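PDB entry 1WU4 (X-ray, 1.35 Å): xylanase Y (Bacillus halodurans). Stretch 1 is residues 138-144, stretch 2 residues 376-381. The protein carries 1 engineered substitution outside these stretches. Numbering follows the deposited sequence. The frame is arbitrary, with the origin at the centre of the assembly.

Stretch 1 138-144: FFASHRW
Stretch 2, residues 376-381: FKIWFP

Stretch 1 is helical throughout, continuing a helix that begins earlier in the chain. Its backbone bonds run H142 N to F138 O (3.0 Å), R143 N to F139 O (2.9 Å) and W144 N to A140 O (2.8 Å). Stretch 2 is an extended segment without regular helix or strand, with phi from -63° to -107° and psi from 90° to 169°. It crosses the helix obliquely, and the register rises in both stretches: F139 CA lies 5.2 Å from W379 CA, and H142 CA 4.6 Å from P381 CA. The contact buries 433 Å², both sides summed.

F138 adopts rotamer m, and its ring leads away from stretch 2. F139 (chi1 -73°, chi2 -12°) is buried. Its ring covers the backbone of stretch 2: CE1 is 3.4 Å from W379 N, which lies over one face, and CZ is 3.8 Å from I378 CA. The W379 edge meets the F139 face, with planes at 78° and 5.2 Å between the centroids of the F139 ring and the W379 five-membered ring. A140 points away, and S141 (rotamer t) makes no contact.

H142 (chi1 -58°, chi2 166°) points toward stretch 2. Its ND1 donates a short hydrogen bond to W379 O, 2.6 Å and 162° at the hydrogen. This acceptor lies near the ring plane, so the face is left free for P381. P381 CG sits 3.5 Å from the H142 ring centroid, a CH-pi contact.

R143 (m, t, p; chi4 171°) lays its guanidinium flat on W379 (chi1 -63°, chi2 93°). The planes are 3° apart. R143 CZ is 3.5 Å from the centroid of the six-membered ring of W379, so the positive charge faces the pi cloud. R143 CD adds a CH-pi contact at 3.7 Å from the same centroid. W144 (rotamer m) stays out of reach.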

# COMPACT_ATOMS: atom_id res chain seq x y z
N PHE A 138 5.35 10.88 8.32
CA PHE A 138 5.82 12.14 7.76
C PHE A 138 4.61 13.02 7.46
O PHE A 138 4.62 14.22 7.75
CB PHE A 138 6.61 11.93 6.46
CG PHE A 138 8.05 11.53 6.65
CD1 PHE A 138 8.90 12.29 7.45
CD2 PHE A 138 8.56 10.41 6.01
CE1 PHE A 138 10.24 11.93 7.60
CE2 PHE A 138 9.90 10.05 6.15
CZ PHE A 138 10.74 10.81 6.95
N PHE A 139 3.57 12.43 6.89
CA PHE A 139 2.36 13.19 6.58
C PHE A 139 1.72 13.74 7.85
O PHE A 139 1.25 14.88 7.88
CB PHE A 139 1.34 12.33 5.82
CG PHE A 139 1.71 12.04 4.38
CD1 PHE A 139 2.75 12.72 3.75
CD2 PHE A 139 0.98 11.11 3.65
CE1 PHE A 139 3.05 12.47 2.40
CE2 PHE A 139 1.27 10.85 2.31
CZ PHE A 139 2.31 11.53 1.69
N ALA A 140 1.70 12.93 8.91
CA ALA A 140 1.13 13.36 10.19
C ALA A 140 1.90 14.57 10.72
O ALA A 140 1.32 15.55 11.18
CB ALA A 140 1.18 12.22 11.19
N SER A 141 3.23 14.48 10.66
CA SER A 141 4.07 15.58 11.12
C SER A 141 3.76 16.86 10.35
O SER A 141 3.65 17.94 10.93
CB SER A 141 5.55 15.22 10.93
OG SER A 141 6.39 16.30 11.31
N HIS A 142 3.61 16.72 9.04
CA HIS A 142 3.35 17.87 8.19
C HIS A 142 1.96 18.49 8.36
O HIS A 142 1.81 19.71 8.28
CB HIS A 142 3.59 17.48 6.73
CG HIS A 142 4.98 16.97 6.48
ND1 HIS A 142 5.34 16.31 5.32
CD2 HIS A 142 6.09 17.02 7.25
CE1 HIS A 142 6.61 15.96 5.39
NE2 HIS A 142 7.09 16.38 6.55
N ARG A 143 0.96 17.66 8.62
CA ARG A 143 -0.39 18.18 8.80
C ARG A 143 -0.66 18.70 10.21
O ARG A 143 -1.30 19.74 10.38
CB ARG A 143 -1.45 17.11 8.50
CG ARG A 143 -1.49 16.60 7.08
CD ARG A 143 -2.87 16.02 6.74
NE ARG A 143 -3.86 17.08 6.59
CZ ARG A 143 -5.10 16.90 6.14
NH1 ARG A 143 -5.52 15.69 5.79
NH2 ARG A 143 -5.92 17.93 6.01
N TRP A 144 -0.15 17.99 11.21
CA TRP A 144 -0.42 18.34 12.60
C TRP A 144 0.75 18.80 13.45
O TRP A 144 0.55 19.34 14.55
CB TRP A 144 -1.09 17.15 13.29
CG TRP A 144 -2.20 16.54 12.48
CD1 TRP A 144 -3.23 17.21 11.88
CD2 TRP A 144 -2.41 15.15 12.19
NE1 TRP A 144 -4.07 16.33 11.24
CE2 TRP A 144 -3.59 15.06 11.42
CE3 TRP A 144 -1.72 13.98 12.52
CZ2 TRP A 144 -4.09 13.83 10.97
CZ3 TRP A 144 -2.22 12.76 12.07
CH2 TRP A 144 -3.40 12.70 11.30
N PHE A 376 -6.03 11.38 -2.36
CA PHE A 376 -4.90 10.63 -1.82
C PHE A 376 -3.75 11.57 -2.16
O PHE A 376 -3.15 11.49 -3.24
CB PHE A 376 -4.76 9.27 -2.52
CG PHE A 376 -3.91 8.27 -1.77
CD1 PHE A 376 -4.12 6.91 -1.95
CD2 PHE A 376 -2.89 8.68 -0.91
CE1 PHE A 376 -3.32 5.96 -1.29
CE2 PHE A 376 -2.09 7.75 -0.24
CZ PHE A 376 -2.31 6.39 -0.43
N LYS A 377 -3.46 12.48 -1.24
CA LYS A 377 -2.46 13.51 -1.47
C LYS A 377 -1.14 13.40 -0.74
O LYS A 377 -0.96 12.60 0.18
CB LYS A 377 -3.07 14.88 -1.13
CG LYS A 377 -4.40 15.17 -1.79
CD LYS A 377 -4.92 16.54 -1.37
CE LYS A 377 -6.27 16.85 -2.01
NZ LYS A 377 -6.79 18.18 -1.56
N ILE A 378 -0.20 14.24 -1.18
CA ILE A 378 1.11 14.33 -0.57
C ILE A 378 0.96 15.52 0.38
O ILE A 378 0.49 16.59 -0.02
CB ILE A 378 2.20 14.67 -1.61
CG1 ILE A 378 2.30 13.54 -2.64
CG2 ILE A 378 3.53 14.87 -0.92
CD1 ILE A 378 3.22 13.84 -3.80
N TRP A 379 1.32 15.33 1.64
CA TRP A 379 1.24 16.40 2.61
C TRP A 379 2.64 16.90 2.89
O TRP A 379 3.46 16.20 3.48
CB TRP A 379 0.53 15.90 3.87
CG TRP A 379 -0.88 15.49 3.56
CD1 TRP A 379 -1.32 14.24 3.22
CD2 TRP A 379 -2.00 16.36 3.40
NE1 TRP A 379 -2.65 14.28 2.85
CE2 TRP A 379 -3.09 15.58 2.95
CE3 TRP A 379 -2.19 17.74 3.59
CZ2 TRP A 379 -4.35 16.12 2.69
CZ3 TRP A 379 -3.45 18.28 3.32
CH2 TRP A 379 -4.51 17.47 2.88
N PHE A 380 2.91 18.12 2.42
CA PHE A 380 4.21 18.77 2.53
C PHE A 380 4.39 19.53 3.84
O PHE A 380 3.42 19.92 4.49
CB PHE A 380 4.39 19.76 1.37
CG PHE A 380 4.45 19.11 0.02
CD1 PHE A 380 5.67 18.69 -0.51
CD2 PHE A 380 3.29 18.92 -0.73
CE1 PHE A 380 5.73 18.11 -1.77
CE2 PHE A 380 3.35 18.34 -1.99
CZ PHE A 380 4.57 17.93 -2.51
N PRO A 381 5.66 19.77 4.23
CA PRO A 381 5.97 20.49 5.47
C PRO A 381 5.43 21.92 5.40
O PRO A 381 5.15 22.39 4.28
CB PRO A 381 7.49 20.46 5.51
CG PRO A 381 7.83 19.20 4.79
CD PRO A 381 6.88 19.23 3.62